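Local coordinates for Poly(A) RNA polymerase protein 2 (Saccharomyces cerevisiae, PDB 3NYB) that probably adds short poly(A) tails to RNA as the nucleotidyltransferase subunit of TRAMP, a complex of RNA surveillance, at residues D19-T22 and F23-D27; P201-T205 and N206-P210; P158-R161 and E162-I166; I32-R36 and E37-I41. The protein carries 1 engineered substitution. All coordinates share one frame; numbering follows the deposited sequence.

Contact 1 (D19-T22 and F23-D27)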
loop_
_atom_site.group_PDB
_atom_site.type_symbol
_atom_site.label_atom_id
_atom_site.label_comp_id
_atom_site.label_asym_id
_atom_site.label_seq_id
_atom_site.Cartn_x
_atom_site.Cartn_y
_atom_site.Cartn_z
ATOM N N ASP A 19 2.827 -17.180 11.991
ATOM C CA ASP A 19 3.931 -16.546 12.714
ATOM C C ASP A 19 5.179 -16.545 11.839
ATOM O O ASP A 19 5.828 -15.519 11.677
ATOM C CB ASP A 19 4.209 -17.279 14.023
ATOM C CG ASP A 19 3.080 -17.133 15.027
ATOM O OD1 ASP A 19 2.003 -16.611 14.650
ATOM O OD2 ASP A 19 3.273 -17.545 16.194
ATOM N N TRP A 20 5.521 -17.721 11.323
ATOM C CA TRP A 20 6.344 -17.870 10.134
ATOM C C TRP A 20 6.167 -16.609 9.295
ATOM O O TRP A 20 7.115 -15.842 9.062
ATOM C CB TRP A 20 5.794 -19.054 9.334
ATOM C CG TRP A 20 6.756 -19.924 8.553
ATOM C CD1 TRP A 20 6.709 -21.294 8.435
ATOM C CD2 TRP A 20 7.868 -19.492 7.754
ATOM N NE1 TRP A 20 7.729 -21.737 7.629
ATOM C CE2 TRP A 20 8.440 -20.669 7.207
ATOM C CE3 TRP A 20 8.419 -18.254 7.472
ATOM C CZ2 TRP A 20 9.566 -20.599 6.377
ATOM C CZ3 TRP A 20 9.539 -18.204 6.648
ATOM C CH2 TRP A 20 10.098 -19.370 6.115
ATOM N N LEU A 21 4.937 -16.388 8.842
ATOM C CA LEU A 21 4.663 -15.283 7.929
ATOM C C LEU A 21 5.014 -13.923 8.530
ATOM O O LEU A 21 5.709 -13.119 7.912
ATOM C CB LEU A 21 3.203 -15.291 7.483
ATOM C CG LEU A 21 2.934 -14.239 6.407
ATOM C CD1 LEU A 21 3.885 -14.438 5.244
ATOM C CD2 LEU A 21 1.504 -14.291 5.935
ATOM N N THR A 22 4.504 -13.668 9.728
ATOM C CA THR A 22 4.763 -12.427 10.424
ATOM C C THR A 22 6.260 -12.127 10.493
ATOM O O THR A 22 6.700 -11.029 10.167
ATOM C CB THR A 22 4.176 -12.497 11.827
ATOM O OG1 THR A 22 2.746 -12.433 11.732
ATOM C CG2 THR A 22 4.693 -11.353 12.691
ATOM N N PHE A 23 7.037 -13.123 10.899
ATOM C CA PHE A 23 8.482 -12.994 10.980
ATOM C C PHE A 23 9.128 -12.724 9.622
ATOM O O PHE A 23 10.073 -11.938 9.524
ATOM C CB PHE A 23 9.095 -14.246 11.609
ATOM C CG PHE A 23 8.672 -14.479 13.025
ATOM C CD1 PHE A 23 8.317 -13.415 13.839
ATOM C CD2 PHE A 23 8.655 -15.758 13.555
ATOM C CE1 PHE A 23 7.931 -13.624 15.157
ATOM C CE2 PHE A 23 8.277 -15.975 14.871
ATOM C CZ PHE A 23 7.913 -14.908 15.673
ATOM N N GLU A 24 8.628 -13.372 8.575
ATOM C CA GLU A 24 9.195 -13.152 7.252
ATOM C C GLU A 24 8.881 -11.746 6.759
ATOM O O GLU A 24 9.703 -11.126 6.092
ATOM C CB GLU A 24 8.732 -14.195 6.225
ATOM C CG GLU A 24 9.656 -14.223 5.013
ATOM C CD GLU A 24 9.136 -15.038 3.846
ATOM O OE1 GLU A 24 8.196 -15.840 4.030
ATOM O OE2 GLU A 24 9.688 -14.868 2.735
ATOM N N ILE A 25 7.699 -11.237 7.092
ATOM C CA ILE A 25 7.372 -9.861 6.728
ATOM C C ILE A 25 8.412 -8.900 7.315
ATOM O O ILE A 25 8.954 -8.073 6.588
ATOM C CB ILE A 25 5.937 -9.461 7.140
ATOM C CG1 ILE A 25 4.917 -10.388 6.468
ATOM C CG2 ILE A 25 5.639 -8.017 6.749
ATOM C CD1 ILE A 25 3.483 -9.978 6.686
ATOM N N LYS A 26 8.694 -9.034 8.613
ATOM C CA LYS A 26 9.692 -8.217 9.291
ATOM C C LYS A 26 11.089 -8.380 8.689
ATOM O O LYS A 26 11.902 -7.449 8.697
ATOM C CB LYS A 26 9.746 -8.549 10.781
ATOM C CG LYS A 26 8.591 -7.993 11.600
ATOM C CD LYS A 26 8.761 -8.332 13.070
ATOM C CE LYS A 26 7.414 -8.649 13.745
ATOM N NZ LYS A 26 6.871 -7.542 14.576
ATOM N N ASP A 27 11.381 -9.564 8.170
ATOM C CA ASP A 27 12.700 -9.794 7.593
ATOM C C ASP A 27 12.858 -9.011 6.301
ATOM O O ASP A 27 13.841 -8.284 6.113
ATOM C CB ASP A 27 12.934 -11.281 7.374
ATOM C CG ASP A 27 13.068 -12.037 8.683
ATOM O OD1 ASP A 27 13.366 -11.375 9.708
ATOM O OD2 ASP A 27 12.881 -13.278 8.688
#
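Asp19 and Phe23 meet one helical turn apart, and the backbone bond from Phe23 N to Asp19 O (2.8 Å) is almost straight, with an N-H...O angle of 178°. Because Phe23 CG stands beside its own backbone N (chi1 -64°), the ring swings back over that carbonyl, and Asp19 O lies over one ring face, 3.3 Å from Phe23 CG. Trp20 comes next, and its six-membered ring reaches along the helix to Glu24, with Trp20 CZ3 3.8 Å from Glu24 OE1 and the ring and carboxylate planes inclined at 52°. The Glu24 carboxylate is buried, which a charge tolerates only with good partners: OE2 bonds to Trp5 NE1 and Ser315 OG, OE1 to the backbone N of Ile316 and Leu317, and four such bonds would probably favour the ionised form. Leu21 is apolar and buried; its CG lies 4.3 Å from Ile25 CD1, while Ile25 N donates to Leu21 O at 2.9 Å. Thr22 closes the segment. Its methyl CG2 runs alongside the Lys26 chain, 4.0 Å from Lys26 CE, and Lys26 N returns a bond to Thr22 O at 3.2 Å. Threonine suits this place by offering two unlike branches, a methyl for the lysine's aliphatic part and a hydroxyl OG1 that accepts from Gly215 N and also bonds to Ser18 O, just as Lys26 NZ goes on to Lys211 O. Helix 17-31 thus lies against helix 214-228, where Ile25 packs on Leu214 and Leu218, while Leu21 rests on Ile316 of a loop near the end of the chain.

Contact 2 (P201-T205 and N206-P210)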
loop_
_atom_site.group_PDB
_atom_site.type_symbol
_atom_site.label_atom_id
_atom_site.label_comp_id
_atom_site.label_asym_id
_atom_site.label_seq_id
_atom_site.Cartn_x
_atom_site.Cartn_y
_atom_site.Cartn_z
ATOM N N PRO A 201 -12.180 -6.161 13.521
ATOM C CA PRO A 201 -12.848 -6.637 14.743
ATOM C C PRO A 201 -11.899 -6.829 15.931
ATOM O O PRO A 201 -12.214 -6.421 17.049
ATOM C CB PRO A 201 -13.435 -7.977 14.308
ATOM C CG PRO A 201 -13.721 -7.792 12.855
ATOM C CD PRO A 201 -12.667 -6.860 12.319
ATOM N N ARG A 202 -10.744 -7.440 15.691
ATOM C CA ARG A 202 -9.814 -7.747 16.764
ATOM C C ARG A 202 -8.966 -6.543 17.112
ATOM O O ARG A 202 -8.241 -6.550 18.108
ATOM C CB ARG A 202 -8.904 -8.898 16.362
ATOM C CG ARG A 202 -9.642 -10.151 15.951
ATOM C CD ARG A 202 -10.296 -10.806 17.148
ATOM N NE ARG A 202 -10.694 -12.179 16.863
ATOM C CZ ARG A 202 -10.758 -13.135 17.779
ATOM N NH1 ARG A 202 -10.438 -12.867 19.037
ATOM N NH2 ARG A 202 -11.131 -14.359 17.436
ATOM N N ILE A 203 -9.056 -5.509 16.283
ATOM C CA ILE A 203 -8.222 -4.324 16.446
ATOM C C ILE A 203 -8.947 -3.163 17.117
ATOM O O ILE A 203 -8.391 -2.511 17.997
ATOM C CB ILE A 203 -7.633 -3.857 15.107
ATOM C CG1 ILE A 203 -6.540 -4.827 14.653
ATOM C CG2 ILE A 203 -7.084 -2.442 15.231
ATOM C CD1 ILE A 203 -6.070 -4.597 13.239
ATOM N N ILE A 204 -10.181 -2.895 16.705
ATOM C CA ILE A 204 -10.952 -1.847 17.363
ATOM C C ILE A 204 -11.272 -2.277 18.794
ATOM O O ILE A 204 -11.458 -1.437 19.676
ATOM C CB ILE A 204 -12.259 -1.506 16.616
ATOM C CG1 ILE A 204 -12.359 -2.290 15.310
ATOM C CG2 ILE A 204 -12.385 0.002 16.400
ATOM C CD1 ILE A 204 -13.210 -3.526 15.437
ATOM N N THR A 205 -11.319 -3.587 19.025
ATOM C CA THR A 205 -11.564 -4.111 20.365
ATOM C C THR A 205 -10.278 -4.184 21.184
ATOM O O THR A 205 -10.290 -4.634 22.329
ATOM C CB THR A 205 -12.207 -5.508 20.326
ATOM O OG1 THR A 205 -11.355 -6.403 19.603
ATOM C CG2 THR A 205 -13.567 -5.448 19.643
ATOM N N ASN A 206 -9.180 -3.731 20.586
ATOM C CA ASN A 206 -7.859 -3.749 21.220
ATOM C C ASN A 206 -7.447 -5.131 21.707
ATOM O O ASN A 206 -6.679 -5.263 22.661
ATOM C CB ASN A 206 -7.789 -2.741 22.369
ATOM C CG ASN A 206 -7.679 -1.307 21.883
ATOM O OD1 ASN A 206 -6.640 -0.889 21.372
ATOM N ND2 ASN A 206 -8.752 -0.541 22.054
ATOM N N GLU A 207 -7.959 -6.159 21.041
ATOM C CA GLU A 207 -7.685 -7.532 21.433
ATOM C C GLU A 207 -6.352 -8.022 20.892
ATOM O O GLU A 207 -5.701 -8.873 21.493
ATOM C CB GLU A 207 -8.803 -8.440 20.936
ATOM C CG GLU A 207 -10.150 -8.132 21.545
ATOM C CD GLU A 207 -11.250 -8.964 20.937
ATOM O OE1 GLU A 207 -12.435 -8.661 21.190
ATOM O OE2 GLU A 207 -10.926 -9.919 20.200
ATOM N N ILE A 208 -5.957 -7.464 19.753
ATOM C CA ILE A 208 -4.806 -7.936 18.998
ATOM C C ILE A 208 -3.769 -6.828 18.892
ATOM O O ILE A 208 -4.107 -5.641 18.915
ATOM C CB ILE A 208 -5.249 -8.336 17.576
ATOM C CG1 ILE A 208 -4.433 -9.493 17.031
ATOM C CG2 ILE A 208 -5.147 -7.169 16.617
ATOM C CD1 ILE A 208 -4.704 -9.696 15.561
ATOM N N ASP A 209 -2.507 -7.218 18.795
ATOM C CA ASP A 209 -1.430 -6.277 18.493
ATOM C C ASP A 209 -0.915 -6.518 17.066
ATOM O O ASP A 209 -0.303 -7.551 16.778
ATOM C CB ASP A 209 -0.305 -6.426 19.507
ATOM C CG ASP A 209 -0.500 -7.634 20.424
ATOM O OD1 ASP A 209 -1.081 -8.662 19.992
ATOM O OD2 ASP A 209 -0.062 -7.553 21.592
ATOM N N PRO A 210 -1.187 -5.574 16.155
ATOM C CA PRO A 210 -0.878 -5.825 14.744
ATOM C C PRO A 210 0.563 -6.291 14.529
ATOM O O PRO A 210 0.768 -7.261 13.801
ATOM C CB PRO A 210 -1.114 -4.465 14.089
ATOM C CG PRO A 210 -2.139 -3.816 14.961
ATOM C CD PRO A 210 -1.785 -4.246 16.362
#
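The short helix ending near Ile204 closes with Arg202 O accepting from Ile208 N at 3.0 Å, while Asn206 takes a positive phi of 55°. Asparagine suits that turn, since it enters the left-handed region more readily than most residues with a CB. Asn206 N also reaches back to Ile203 O at 3.0 Å, the donor standing above the carbonyl plane. Beyond the turn the side chains fold back on the helix. Glu207 runs extended past CG and places OE2 3.2 Å from Arg202 NH1, a salt bridge in which the oxygen is met nearly along its C-O axis but is tilted from the guanidinium plane; the guanidinium and carboxylate planes stand almost perpendicular, at 89°. The arginine reaches it through a bend at chi2 (-71°). A glutamine in place of Glu207 would remove the negative charge and is likely to leave the Arg202 guanidinium without its ionic mate. Beside the salt bridge, Ile203 CG1 meets Ile208 CG2, and Ile208 CB lies 3.9 Å from Arg202 CB. Tyr28 of the Protein AIR2 chain packs on both Arg202 and Ile208, so this turn belongs to the interface of the heterodimer. Positive phi at Asn206, with Asn206 N bonded to Ile203 O and Glu207 N, weakly, to Arg202 O, makes this a Schellman motif, a classic way to end a helix.

Contact 3 (P158-R161 and E162-I166)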
loop_
_atom_site.group_PDB
_atom_site.type_symbol
_atom_site.label_atom_id
_atom_site.label_comp_id
_atom_site.label_asym_id
_atom_site.label_seq_id
_atom_site.Cartn_x
_atom_site.Cartn_y
_atom_site.Cartn_z
ATOM N N PRO A 158 0.163 1.068 14.597
ATOM C CA PRO A 158 1.220 0.057 14.488
ATOM C C PRO A 158 0.937 -0.942 13.363
ATOM O O PRO A 158 -0.147 -1.519 13.296
ATOM C CB PRO A 158 1.184 -0.634 15.854
ATOM C CG PRO A 158 0.547 0.374 16.775
ATOM C CD PRO A 158 -0.472 1.071 15.925
ATOM N N GLY A 159 1.907 -1.130 12.477
ATOM C CA GLY A 159 1.771 -2.098 11.408
ATOM C C GLY A 159 1.568 -1.450 10.060
ATOM O O GLY A 159 1.746 -2.085 9.014
ATOM N N LEU A 160 1.197 -0.175 10.078
ATOM C CA LEU A 160 0.896 0.534 8.840
ATOM C C LEU A 160 2.051 0.484 7.820
ATOM O O LEU A 160 1.861 0.055 6.682
ATOM C CB LEU A 160 0.496 1.974 9.138
ATOM C CG LEU A 160 -0.030 2.722 7.918
ATOM C CD1 LEU A 160 -1.099 1.900 7.186
ATOM C CD2 LEU A 160 -0.551 4.091 8.306
ATOM N N ARG A 161 3.242 0.913 8.232
ATOM C CA ARG A 161 4.401 0.884 7.354
ATOM C C ARG A 161 4.671 -0.509 6.756
ATOM O O ARG A 161 4.859 -0.646 5.546
ATOM C CB ARG A 161 5.645 1.407 8.087
ATOM C CG ARG A 161 6.933 1.280 7.277
ATOM C CD ARG A 161 8.102 2.075 7.847
ATOM N NE ARG A 161 9.332 1.809 7.099
ATOM C CZ ARG A 161 10.225 0.869 7.408
ATOM N NH1 ARG A 161 10.059 0.092 8.464
ATOM N NH2 ARG A 161 11.299 0.710 6.656
ATOM N N GLU A 162 4.689 -1.537 7.599
ATOM C CA GLU A 162 5.035 -2.889 7.155
ATOM C C GLU A 162 4.069 -3.408 6.109
ATOM O O GLU A 162 4.486 -3.937 5.084
ATOM C CB GLU A 162 5.040 -3.867 8.329
ATOM C CG GLU A 162 6.184 -3.693 9.308
ATOM C CD GLU A 162 6.068 -2.428 10.135
ATOM O OE1 GLU A 162 7.079 -2.069 10.774
ATOM O OE2 GLU A 162 4.983 -1.789 10.140
ATOM N N LEU A 163 2.773 -3.277 6.374
ATOM C CA LEU A 163 1.794 -3.769 5.424
ATOM C C LEU A 163 1.828 -2.955 4.137
ATOM O O LEU A 163 1.690 -3.503 3.048
ATOM C CB LEU A 163 0.392 -3.813 6.034
ATOM C CG LEU A 163 0.255 -4.893 7.106
ATOM C CD1 LEU A 163 -1.200 -5.168 7.420
ATOM C CD2 LEU A 163 0.940 -6.161 6.642
ATOM N N VAL A 164 2.038 -1.650 4.256
ATOM C CA VAL A 164 2.135 -0.808 3.069
ATOM C C VAL A 164 3.305 -1.230 2.183
ATOM O O VAL A 164 3.162 -1.349 0.960
ATOM C CB VAL A 164 2.240 0.677 3.429
ATOM C CG1 VAL A 164 2.579 1.488 2.204
ATOM C CG2 VAL A 164 0.923 1.159 4.027
ATOM N N LEU A 165 4.460 -1.485 2.794
ATOM C CA LEU A 165 5.608 -1.921 2.011
ATOM C C LEU A 165 5.308 -3.221 1.259
ATOM O O LEU A 165 5.583 -3.331 0.074
ATOM C CB LEU A 165 6.850 -2.050 2.885
ATOM C CG LEU A 165 7.413 -0.699 3.330
ATOM C CD1 LEU A 165 8.571 -0.884 4.315
ATOM C CD2 LEU A 165 7.835 0.124 2.119
ATOM N N ILE A 166 4.717 -4.192 1.942
ATOM C CA ILE A 166 4.369 -5.455 1.298
ATOM C C ILE A 166 3.402 -5.261 0.136
ATOM O O ILE A 166 3.653 -5.716 -0.981
ATOM C CB ILE A 166 3.749 -6.430 2.290
ATOM C CG1 ILE A 166 4.680 -6.627 3.481
ATOM C CG2 ILE A 166 3.492 -7.756 1.619
ATOM C CD1 ILE A 166 5.989 -7.262 3.119
#
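Arg161 holds CG opposite its backbone N (chi1 174°) and stays extended as far as NE, whereas Leu165 keeps CG beside its own N (chi1 -72°); one helical turn apart, these settings bring the leucine methyl CD1 against one face of the guanidinium. The segments form the start of helix 160-173, with Gly159 as its N-cap. Glycine is called for here, because at a phi of 108° any CB would be jammed against the carbonyl O of Pro158. From this cap the backbone bonds run in regular succession: Leu163 N to Gly159 O at 3.1 Å, Val164 N to Leu160 O at 3.0 Å and Leu165 N to Arg161 O at 2.9 Å. Glu162 bends at chi2, and its OE2 turns back to within 3.4 Å of both Gly159 C and Gly159 O, with no hydrogen bond between the two acceptor oxygens. A negative group beside the first turn may interact favourably with the helix dipole. Its other oxygen, OE1, stays 4.3 Å from Arg161 NH1, near enough for attraction but beyond a salt bridge. Two of the arginine's nitrogens are used elsewhere, NE bonding to Asp71 O and NH2 to Ser33 OG. Along the apolar side, Leu160 CD1 touches Val164 CG2 at 3.8 Å, and both residues lean on Val193 of helix 186-198; Leu163 also packs on Leu217 and Leu218 of helix 214-228. Aliphatic residues fit this buried helix, met by other helices on several sides. Leu165 CD1 sits 3.7 Å from the Arg161 guanidinium plane, displaced toward its rim.

Contact 4 (I32-R36 and E37-I41)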
loop_
_atom_site.group_PDB
_atom_site.type_symbol
_atom_site.label_atom_id
_atom_site.label_comp_id
_atom_site.label_asym_id
_atom_site.label_seq_id
_atom_site.Cartn_x
_atom_site.Cartn_y
_atom_site.Cartn_z
ATOM N N ILE A 32 14.737 -4.399 3.082
ATOM C CA ILE A 32 14.479 -3.302 2.149
ATOM C C ILE A 32 14.692 -1.956 2.852
ATOM O O ILE A 32 14.464 -0.897 2.286
ATOM C CB ILE A 32 13.049 -3.372 1.579
ATOM C CG1 ILE A 32 12.025 -3.037 2.666
ATOM C CG2 ILE A 32 12.779 -4.745 0.984
ATOM C CD1 ILE A 32 10.619 -2.848 2.142
ATOM N N SER A 33 15.149 -2.006 4.095
ATOM C CA SER A 33 15.318 -0.793 4.886
ATOM C C SER A 33 16.799 -0.346 4.820
ATOM O O SER A 33 17.697 -1.180 4.712
ATOM C CB SER A 33 14.842 -1.020 6.322
ATOM O OG SER A 33 13.456 -1.312 6.361
ATOM N N PRO A 34 17.057 0.974 4.844
ATOM C CA PRO A 34 18.383 1.488 4.457
ATOM C C PRO A 34 19.465 1.290 5.502
ATOM O O PRO A 34 19.177 1.087 6.680
ATOM C CB PRO A 34 18.130 2.987 4.277
ATOM C CG PRO A 34 17.021 3.270 5.223
ATOM C CD PRO A 34 16.102 2.075 5.064
ATOM N N SER A 35 20.712 1.357 5.059
ATOM C CA SER A 35 21.853 1.314 5.961
ATOM C C SER A 35 22.394 2.727 6.122
ATOM O O SER A 35 22.135 3.603 5.274
ATOM C CB SER A 35 22.949 0.446 5.360
ATOM O OG SER A 35 23.377 1.006 4.124
ATOM N N ARG A 36 23.157 2.941 7.190
ATOM C CA ARG A 36 23.872 4.208 7.382
ATOM C C ARG A 36 24.632 4.659 6.136
ATOM O O ARG A 36 24.522 5.814 5.729
ATOM C CB ARG A 36 24.854 4.105 8.541
ATOM C CG ARG A 36 25.433 5.430 8.948
ATOM C CD ARG A 36 26.060 5.350 10.334
ATOM N NE ARG A 36 26.865 4.144 10.516
ATOM C CZ ARG A 36 28.000 3.887 9.869
ATOM N NH1 ARG A 36 28.477 4.744 8.971
ATOM N NH2 ARG A 36 28.653 2.758 10.111
ATOM N N GLU A 37 25.408 3.763 5.527
ATOM C CA GLU A 37 26.130 4.134 4.312
ATOM C C GLU A 37 25.138 4.581 3.243
ATOM O O GLU A 37 25.313 5.605 2.597
ATOM C CB GLU A 37 26.975 2.979 3.779
ATOM C CG GLU A 37 28.109 2.537 4.688
ATOM C CD GLU A 37 27.685 1.462 5.680
ATOM O OE1 GLU A 37 26.502 1.449 6.095
ATOM O OE2 GLU A 37 28.543 0.628 6.044
ATOM N N GLU A 38 24.076 3.808 3.080
ATOM C CA GLU A 38 23.080 4.099 2.072
ATOM C C GLU A 38 22.562 5.505 2.293
ATOM O O GLU A 38 22.314 6.248 1.347
ATOM C CB GLU A 38 21.941 3.105 2.204
ATOM C CG GLU A 38 21.415 2.579 0.902
ATOM C CD GLU A 38 20.805 1.204 1.073
ATOM O OE1 GLU A 38 20.465 0.854 2.227
ATOM O OE2 GLU A 38 20.678 0.472 0.064
ATOM N N ILE A 39 22.401 5.867 3.557
ATOM C CA ILE A 39 21.857 7.167 3.893
ATOM C C ILE A 39 22.881 8.239 3.555
ATOM O O ILE A 39 22.538 9.285 2.992
ATOM C CB ILE A 39 21.519 7.272 5.385
ATOM C CG1 ILE A 39 20.414 6.283 5.778
ATOM C CG2 ILE A 39 21.145 8.693 5.725
ATOM C CD1 ILE A 39 19.111 6.519 5.084
ATOM N N GLU A 40 24.141 7.979 3.903
ATOM C CA GLU A 40 25.203 8.954 3.679
ATOM C C GLU A 40 25.222 9.347 2.217
ATOM O O GLU A 40 25.159 10.534 1.880
ATOM C CB GLU A 40 26.563 8.403 4.128
ATOM C CG GLU A 40 26.747 8.362 5.660
ATOM C CD GLU A 40 27.893 7.449 6.124
ATOM O OE1 GLU A 40 28.649 6.936 5.264
ATOM O OE2 GLU A 40 28.033 7.242 7.356
ATOM N N ILE A 41 25.273 8.339 1.349
ATOM C CA ILE A 41 25.293 8.563 -0.084
ATOM C C ILE A 41 24.073 9.353 -0.548
ATOM O O ILE A 41 24.189 10.303 -1.317
ATOM C CB ILE A 41 25.337 7.233 -0.846
ATOM C CG1 ILE A 41 26.633 6.491 -0.521
ATOM C CG2 ILE A 41 25.247 7.496 -2.328
ATOM C CD1 ILE A 41 26.629 5.041 -0.943
#
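Glu38 folds back over Ser35, and the contact can be followed along its side chain. CB lies beside Ser35 O and OG, 3.2 Å from the latter; CG is 4.1 Å from Ser35 OG; CD, with the chain extended, has passed on to stand 4.0 Å from Ser35 N. At the tip OE1 accepts from Ser35 N at 2.9 Å through its anti lone pair and takes a weak bond from Ser35 OG. The exchange is mutual, because Ser35 OG, set between its own backbone N and carbonyl carbon (chi1 61°), accepts from Glu38 N at 3.1 Å. Serine is apt here, being short enough to bend its hydroxyl back to a helix N-H. With an alanine here the hydroxyl is gone, and Glu38 N would probably lose its capping acceptor, so that the first turn could fray. Pro34, just before the cap, gives a small apolar surface, its CB 3.8 Å from Ile39 CD1. Next after the cap, Arg36 runs side by side with Glu40, one turn along, on the exposed surface, joined by a salt bridge from Arg36 NH1 to Glu40 OE2 at 3.0 Å; OE2 lies in the guanidinium plane, while the nitrogen approaches it from the syn side, tilted out of the carboxylate plane. The reciprocal bonds of Ser35 and Glu38 constitute a capping box, a common N-terminal cap, here opening helix 36-54.

In the fold
Contacts 1 and 3 are buried and lie on neighbouring helices, 17-31 and 160-173, which meet where Ile25 packs on Ile166; helix 214-228 covers both. Contacts 2 and 4 are at the surface, about 34 Å apart between centres, and deal with helix ends: one a C-terminal Schellman turn, the other an N-terminal capping box, each with an arginine-glutamate salt bridge. In the buried pair apolar side chains prevail, and the polar ends of Glu24 and Arg161 are hydrogen-bonded to residues beyond their own segments. Contact 3 links the rest, Arg161 reaching Ser33 of contact 4 and Pro158 touching Pro210 of contact 2. The AIR2 chain reaches contact 2 broadly and contact 1 only at Asp19.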